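Local coordinates for tail fiber protein (Pseudomonas aeruginosa, PDB 6CL6) that probably recognises receptors on the surface of target bacteria, as the trimeric tail fibre of a contractile R-type pyocin, at residues A[66-77]-A[89-100]. Sequence-based numbering, arbitrary orientation.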
ATOM      1  N   PRO A  66     -24.421  -3.131  59.345  1.00  8.63           N
ATOM      2  CA  PRO A  66     -24.109  -3.030  57.907  1.00 12.22           C
ATOM      3  C   PRO A  66     -23.110  -4.049  57.372  1.00 23.12           C
ATOM      4  O   PRO A  66     -23.155  -4.391  56.184  1.00 15.34           O
ATOM      5  CB  PRO A  66     -23.576  -1.599  57.765  1.00 15.93           C
ATOM      6  CG  PRO A  66     -23.009  -1.284  59.146  1.00 11.99           C
ATOM      7  CD  PRO A  66     -23.901  -2.003  60.118  1.00 17.71           C
ATOM      8  N   VAL A  67     -22.199  -4.544  58.204  1.00 10.97           N
ATOM      9  CA  VAL A  67     -21.163  -5.471  57.728  1.00 11.00           C
ATOM     10  C   VAL A  67     -21.055  -6.653  58.685  1.00 17.96           C
ATOM     11  O   VAL A  67     -20.527  -6.519  59.798  1.00 13.68           O
ATOM     12  CB  VAL A  67     -19.800  -4.803  57.540  1.00 15.89           C
ATOM     13  CG1 VAL A  67     -18.837  -5.816  56.924  1.00 17.31           C
ATOM     14  CG2 VAL A  67     -19.880  -3.581  56.688  1.00 16.54           C
ATOM     15  N   ALA A  68     -21.525  -7.821  58.240  1.00 17.68           N
ATOM     16  CA  ALA A  68     -21.569  -8.985  59.105  1.00 30.85           C
ATOM     17  C   ALA A  68     -20.182  -9.336  59.642  1.00 12.03           C
ATOM     18  O   ALA A  68     -19.175  -9.326  58.911  1.00 12.16           O
ATOM     19  CB  ALA A  68     -22.156 -10.172  58.342  1.00 26.75           C
ATOM     20  N   GLY A  69     -20.146  -9.661  60.932  1.00  9.78           N
ATOM     21  CA  GLY A  69     -18.901  -9.933  61.613  1.00 20.39           C
ATOM     22  C   GLY A  69     -18.169  -8.742  62.171  1.00 23.61           C
ATOM     23  O   GLY A  69     -17.148  -8.938  62.834  1.00 19.40           O
ATOM     24  N   ARG A  70     -18.649  -7.509  61.946  1.00 11.26           N
ATOM     25  CA  ARG A  70     -17.916  -6.320  62.392  1.00  9.99           C
ATOM     26  C   ARG A  70     -18.749  -5.466  63.345  1.00 11.71           C
ATOM     27  O   ARG A  70     -19.980  -5.339  63.175  1.00 14.62           O
ATOM     28  CB  ARG A  70     -17.490  -5.460  61.213  1.00 14.85           C
ATOM     29  CG  ARG A  70     -16.310  -6.102  60.463  1.00 18.39           C
ATOM     30  CD  ARG A  70     -15.855  -5.216  59.340  1.00 20.27           C
ATOM     31  NE  ARG A  70     -15.295  -3.955  59.815  1.00 16.64           N
ATOM     32  CZ  ARG A  70     -15.002  -2.951  59.021  1.00 23.71           C
ATOM     33  NH1 ARG A  70     -15.213  -3.064  57.717  1.00 27.45           N
ATOM     34  NH2 ARG A  70     -14.486  -1.841  59.519  1.00 23.75           N
ATOM     35  N   TYR A  71     -18.066  -4.902  64.335  1.00  8.26           N
ATOM     36  CA  TYR A  71     -18.687  -3.932  65.210  1.00  8.66           C
ATOM     37  C   TYR A  71     -18.875  -2.580  64.518  1.00 13.15           C
ATOM     38  O   TYR A  71     -17.994  -2.092  63.811  1.00 11.13           O
ATOM     39  CB  TYR A  71     -17.855  -3.730  66.469  1.00  8.10           C
ATOM     40  CG  TYR A  71     -17.928  -4.898  67.439  1.00 14.47           C
ATOM     41  CD1 TYR A  71     -18.941  -4.997  68.381  1.00 16.07           C
ATOM     42  CD2 TYR A  71     -16.989  -5.923  67.379  1.00 19.42           C
ATOM     43  CE1 TYR A  71     -19.029  -6.073  69.232  1.00 13.54           C
ATOM     44  CE2 TYR A  71     -17.055  -7.014  68.270  1.00 11.43           C
ATOM     45  CZ  TYR A  71     -18.075  -7.074  69.186  1.00 18.65           C
ATOM     46  OH  TYR A  71     -18.158  -8.129  70.036  1.00 21.14           O
ATOM     47  N   PHE A  72     -20.036  -1.973  64.739  1.00 12.32           N
ATOM     48  CA  PHE A  72     -20.304  -0.606  64.323  1.00  9.04           C
ATOM     49  C   PHE A  72     -20.990   0.155  65.451  1.00  7.87           C
ATOM     50  O   PHE A  72     -21.920  -0.373  66.101  1.00 10.15           O
ATOM     51  CB  PHE A  72     -21.206  -0.551  63.051  1.00  9.05           C
ATOM     52  CG  PHE A  72     -20.463  -0.792  61.774  1.00 12.10           C
ATOM     53  CD1 PHE A  72     -19.935  -2.033  61.475  1.00 12.31           C
ATOM     54  CD2 PHE A  72     -20.220   0.277  60.895  1.00 12.83           C
ATOM     55  CE1 PHE A  72     -19.215  -2.236  60.292  1.00 13.58           C
ATOM     56  CE2 PHE A  72     -19.503   0.077  59.717  1.00 18.78           C
ATOM     57  CZ  PHE A  72     -19.011  -1.173  59.424  1.00 17.81           C
ATOM     58  N   TYR A  73     -20.578   1.417  65.629  1.00  8.98           N
ATOM     59  CA  TYR A  73     -21.380   2.376  66.380  1.00 11.35           C
ATOM     60  C   TYR A  73     -22.606   2.725  65.566  1.00 10.98           C
ATOM     61  O   TYR A  73     -22.500   3.004  64.360  1.00 11.12           O
ATOM     62  CB  TYR A  73     -20.597   3.652  66.664  1.00  7.20           C
ATOM     63  CG  TYR A  73     -19.327   3.484  67.434  1.00  9.05           C
ATOM     64  CD1 TYR A  73     -18.122   3.269  66.789  1.00  8.83           C
ATOM     65  CD2 TYR A  73     -19.327   3.617  68.811  1.00 11.57           C
ATOM     66  CE1 TYR A  73     -16.958   3.143  67.543  1.00  9.55           C
ATOM     67  CE2 TYR A  73     -18.197   3.522  69.537  1.00  7.02           C
ATOM     68  CZ  TYR A  73     -17.025   3.275  68.913  1.00  9.43           C
ATOM     69  OH  TYR A  73     -15.887   3.178  69.706  1.00 11.83           O
ATOM     70  N   ILE A  74     -23.775   2.683  66.192  1.00 10.15           N
ATOM     71  CA  ILE A  74     -25.024   2.927  65.486  1.00  7.70           C
ATOM     72  C   ILE A  74     -25.743   4.030  66.215  1.00 16.47           C
ATOM     73  O   ILE A  74     -26.194   3.834  67.350  1.00 13.05           O
ATOM     74  CB  ILE A  74     -25.898   1.662  65.365  1.00 11.37           C
ATOM     75  CG1 ILE A  74     -25.129   0.564  64.574  1.00 10.05           C
ATOM     76  CG2 ILE A  74     -27.195   2.015  64.672  1.00  8.35           C
ATOM     77  CD1 ILE A  74     -25.956  -0.601  64.145  1.00 21.57           C
ATOM     78  N   GLN A  75     -25.838   5.187  65.567  1.00 10.87           N
ATOM     79  CA  GLN A  75     -26.684   6.276  66.047  1.00 11.77           C
ATOM     80  C   GLN A  75     -28.113   6.055  65.572  1.00 14.09           C
ATOM     81  O   GLN A  75     -28.338   5.631  64.439  1.00 16.50           O
ATOM     82  CB  GLN A  75     -26.196   7.637  65.553  1.00  9.38           C
ATOM     83  CG  GLN A  75     -24.776   7.992  65.836  1.00 15.58           C
ATOM     84  CD  GLN A  75     -24.374   9.245  65.080  1.00 24.06           C
ATOM     85  OE1 GLN A  75     -24.901  10.321  65.330  1.00 32.69           O
ATOM     86  NE2 GLN A  75     -23.470   9.091  64.116  1.00 20.28           N
ATOM     87  N   SER A  76     -29.075   6.370  66.431  1.00  8.62           N
ATOM     88  CA  SER A  76     -30.488   6.253  66.058  1.00  7.88           C
ATOM     89  C   SER A  76     -31.217   7.546  66.365  1.00  9.12           C
ATOM     90  O   SER A  76     -30.993   8.150  67.410  1.00  8.36           O
ATOM     91  CB  SER A  76     -31.167   5.119  66.808  1.00 13.91           C
ATOM     92  OG  SER A  76     -30.624   3.882  66.433  1.00 11.90           O
ATOM     93  N   MET A  77     -32.097   7.936  65.457  1.00 12.09           N
ATOM     94  CA  MET A  77     -32.994   9.069  65.608  1.00 14.30           C
ATOM     95  C   MET A  77     -34.405   8.547  65.368  1.00  7.81           C
ATOM     96  O   MET A  77     -34.629   7.782  64.429  1.00 13.82           O
ATOM     97  CB  MET A  77     -32.646  10.171  64.623  1.00 13.02           C
ATOM     98  CG  MET A  77     -31.308  10.818  64.841  1.00 15.54           C
ATOM     99  SD  MET A  77     -30.693  11.595  63.356  1.00 15.84           S
ATOM    100  CE  MET A  77     -30.096  10.190  62.452  1.00 17.16           C
ATOM    101  N   ILE A  89     -27.450   5.761  61.531  1.00 11.03           N
ATOM    102  CA  ILE A  89     -26.138   5.991  60.948  1.00  7.43           C
ATOM    103  C   ILE A  89     -25.147   5.072  61.642  1.00  9.90           C
ATOM    104  O   ILE A  89     -25.017   5.115  62.871  1.00 12.59           O
ATOM    105  CB  ILE A  89     -25.681   7.456  61.116  1.00 10.97           C
ATOM    106  CG1 ILE A  89     -26.651   8.403  60.441  1.00 14.98           C
ATOM    107  CG2 ILE A  89     -24.249   7.608  60.612  1.00 11.13           C
ATOM    108  CD1 ILE A  89     -26.495   9.816  60.858  1.00 11.05           C
ATOM    109  N   ALA A  90     -24.427   4.280  60.861  1.00 13.68           N
ATOM    110  CA  ALA A  90     -23.463   3.320  61.376  1.00 11.56           C
ATOM    111  C   ALA A  90     -22.063   3.754  60.969  1.00 13.19           C
ATOM    112  O   ALA A  90     -21.819   4.069  59.789  1.00 12.02           O
ATOM    113  CB  ALA A  90     -23.780   1.908  60.873  1.00 11.43           C
ATOM    114  N   THR A  91     -21.150   3.770  61.936  1.00  9.25           N
ATOM    115  CA  THR A  91     -19.752   4.073  61.680  1.00  7.59           C
ATOM    116  C   THR A  91     -18.899   2.970  62.291  1.00 20.61           C
ATOM    117  O   THR A  91     -19.250   2.395  63.320  1.00 10.02           O
ATOM    118  CB  THR A  91     -19.359   5.432  62.233  1.00 11.37           C
ATOM    119  OG1 THR A  91     -19.756   5.514  63.617  1.00  8.08           O
ATOM    120  CG2 THR A  91     -20.070   6.527  61.435  1.00 11.88           C
ATOM    121  N   SER A  92     -17.780   2.674  61.633  1.00 10.77           N
ATOM    122  CA  SER A  92     -16.999   1.499  61.965  1.00 10.57           C
ATOM    123  C   SER A  92     -16.321   1.654  63.309  1.00  9.61           C
ATOM    124  O   SER A  92     -15.925   2.744  63.721  1.00 12.36           O
ATOM    125  CB  SER A  92     -15.949   1.241  60.863  1.00 16.45           C
ATOM    126  OG  SER A  92     -15.195   2.435  60.610  1.00 12.82           O
ATOM    127  N   TYR A  93     -16.117   0.518  63.967  1.00 10.13           N
ATOM    128  CA  TYR A  93     -15.416   0.451  65.253  1.00  9.29           C
ATOM    129  C   TYR A  93     -13.909   0.225  65.128  1.00  9.18           C
ATOM    130  O   TYR A  93     -13.166   0.542  66.066  1.00 10.72           O
ATOM    131  CB  TYR A  93     -16.023  -0.671  66.073  1.00  9.37           C
ATOM    132  CG  TYR A  93     -15.477  -0.909  67.452  1.00 12.00           C
ATOM    133  CD1 TYR A  93     -15.631   0.022  68.466  1.00  9.53           C
ATOM    134  CD2 TYR A  93     -14.847  -2.105  67.757  1.00 17.47           C
ATOM    135  CE1 TYR A  93     -15.138  -0.218  69.735  1.00  7.38           C
ATOM    136  CE2 TYR A  93     -14.343  -2.361  69.029  1.00 18.56           C
ATOM    137  CZ  TYR A  93     -14.493  -1.418  70.006  1.00 14.70           C
ATOM    138  OH  TYR A  93     -13.999  -1.692  71.258  1.00 14.27           O
ATOM    139  N   ASN A  94     -13.435  -0.339  64.015  1.00 14.50           N
ATOM    140  CA  ASN A  94     -12.031  -0.679  63.875  1.00 14.35           C
ATOM    141  C   ASN A  94     -11.739  -1.030  62.418  1.00 12.17           C
ATOM    142  O   ASN A  94     -12.636  -1.076  61.589  1.00 15.26           O
ATOM    143  CB  ASN A  94     -11.690  -1.866  64.789  1.00 18.04           C
ATOM    144  CG  ASN A  94     -12.348  -3.147  64.342  1.00 15.65           C
ATOM    145  OD1 ASN A  94     -13.562  -3.267  64.304  1.00 20.13           O
ATOM    146  ND2 ASN A  94     -11.531  -4.139  63.990  1.00 16.39           N
ATOM    147  N   ALA A  95     -10.451  -1.236  62.126  1.00 11.67           N
ATOM    148  CA  ALA A  95      -9.956  -1.838  60.897  1.00 10.78           C
ATOM    149  C   ALA A  95     -10.006  -0.904  59.704  1.00 25.73           C
ATOM    150  O   ALA A  95      -8.999  -0.773  58.989  1.00 13.50           O
ATOM    151  CB  ALA A  95     -10.709  -3.133  60.580  1.00 17.48           C
ATOM    152  N   THR A  96     -11.171  -0.294  59.453  1.00 11.55           N
ATOM    153  CA  THR A  96     -11.329   0.682  58.374  1.00 10.33           C
ATOM    154  C   THR A  96     -12.213   1.821  58.872  1.00 20.86           C
ATOM    155  O   THR A  96     -12.834   1.724  59.938  1.00 21.42           O
ATOM    156  CB  THR A  96     -11.979   0.061  57.130  1.00 19.07           C
ATOM    157  OG1 THR A  96     -13.317  -0.315  57.452  1.00 17.51           O
ATOM    158  CG2 THR A  96     -11.240  -1.186  56.654  1.00 22.89           C
ATOM    159  N   SER A  97     -12.293   2.895  58.081  1.00 10.15           N
ATOM    160  CA  SER A  97     -13.134   4.065  58.376  1.00  9.45           C
ATOM    161  C   SER A  97     -14.283   4.064  57.379  1.00 16.84           C
ATOM    162  O   SER A  97     -14.107   4.464  56.218  1.00 12.87           O
ATOM    163  CB  SER A  97     -12.338   5.381  58.248  1.00 10.07           C
ATOM    164  OG  SER A  97     -11.270   5.430  59.191  1.00 14.30           O
ATOM    165  N   GLU A  98     -15.450   3.585  57.825  1.00 13.92           N
ATOM    166  CA  GLU A  98     -16.613   3.411  56.975  1.00  8.27           C
ATOM    167  C   GLU A  98     -17.866   3.957  57.639  1.00 17.29           C
ATOM    168  O   GLU A  98     -17.988   3.949  58.863  1.00 13.69           O
ATOM    169  CB  GLU A  98     -16.865   1.938  56.657  1.00 11.48           C
ATOM    170  CG  GLU A  98     -15.802   1.324  55.813  1.00 13.04           C
ATOM    171  CD  GLU A  98     -15.961  -0.169  55.620  1.00 18.22           C
ATOM    172  OE1 GLU A  98     -17.105  -0.671  55.546  1.00 23.79           O
ATOM    173  OE2 GLU A  98     -14.917  -0.844  55.575  1.00 23.86           O
ATOM    174  N   MET A  99     -18.825   4.368  56.798  1.00 19.24           N
ATOM    175  CA  MET A  99     -20.130   4.867  57.255  1.00 18.04           C
ATOM    176  C   MET A  99     -21.246   4.335  56.376  1.00 20.07           C
ATOM    177  O   MET A  99     -21.096   4.250  55.144  1.00 12.91           O
ATOM    178  CB  MET A  99     -20.171   6.402  57.222  1.00  8.83           C
ATOM    179  CG  MET A  99     -21.501   7.019  57.649  1.00 10.58           C
ATOM    180  SD  MET A  99     -21.585   8.826  57.430  1.00 12.01           S
ATOM    181  CE  MET A  99     -20.372   9.343  58.625  1.00 23.02           C
ATOM    182  N   TYR A 100     -22.373   4.014  57.020  1.00  7.46           N
ATOM    183  CA  TYR A 100     -23.585   3.525  56.390  1.00  9.33           C
ATOM    184  C   TYR A 100     -24.790   4.254  56.981  1.00 14.90           C
ATOM    185  O   TYR A 100     -24.734   4.775  58.097  1.00 11.84           O
ATOM    186  CB  TYR A 100     -23.765   2.002  56.596  1.00 11.08           C
ATOM    187  CG  TYR A 100     -22.649   1.209  55.984  1.00 15.30           C
ATOM    188  CD1 TYR A 100     -21.418   1.091  56.636  1.00 10.71           C
ATOM    189  CD2 TYR A 100     -22.816   0.555  54.746  1.00 13.49           C
ATOM    190  CE1 TYR A 100     -20.374   0.369  56.074  1.00 14.45           C
ATOM    191  CE2 TYR A 100     -21.777  -0.176  54.188  1.00 16.81           C
ATOM    192  CZ  TYR A 100     -20.553  -0.253  54.860  1.00 17.94           C
ATOM    193  OH  TYR A 100     -19.501  -0.940  54.309  1.00 14.04           O
TER
HETATM  194  O   HOH W   1     -15.473  -2.560  62.506  1.00  9.32           O
HETATM  195  O   HOH W   2     -15.186  -5.491  64.313  1.00 14.41           O
HETATM  196  O   HOH W   3     -13.660   2.652  67.937  1.00 10.07           O
HETATM  197  O   HOH W   4     -22.409   6.407  63.882  1.00 15.33           O
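Arg70 reaches across to the loop joining strands 85-92 and 99-104, a worked example of one guanidinium bridging several acceptors of a loop. Its NH1 forms a salt bridge with Glu98 OE2 (3.1 Å); OE2 lies in the guanidinium plane, whereas NH1 comes to it from above the carboxylate plane, the two planes 84° apart. NH2 donates to Thr96 OG1 at 2.8 Å and to the backbone O of Asn94 at 2.9 Å. The bend at chi3 (65°) turns the guanidinium toward these acceptors. Thr96 OG1 also donates to Glu98 OE2, from the same face as Arg70, while Tyr100 OH holds OE1; these donors probably favour a charged carboxylate.

Pro66 fills the angle between the obliquely meeting rings of Phe72 and Tyr100, its CB in CH-pi contact with Tyr100 and its CG over the centre of Phe72, whose opposite face receives a CH-pi contact from Ser92 CA. Tyr93 meets Tyr71 and Tyr73 obliquely in a cluster, with CE1 of Tyr73 3.5 Å from CD1 of Tyr93.

Gln75 and Ile89 exchange two backbone hydrogen bonds; Tyr73 and Thr91 do likewise, though that from Tyr73 N is weak. Tyr93 N reaches Tyr71 O at 3.2 Å. The hairpin supplies the second and third strands of a five-stranded antiparallel meander: strand 57-60 flanks 72-79, strand 99-104 flanks 85-92, and the hydroxyls of Thr91 and of Ser87 of a second subunit are hydrogen-bonded.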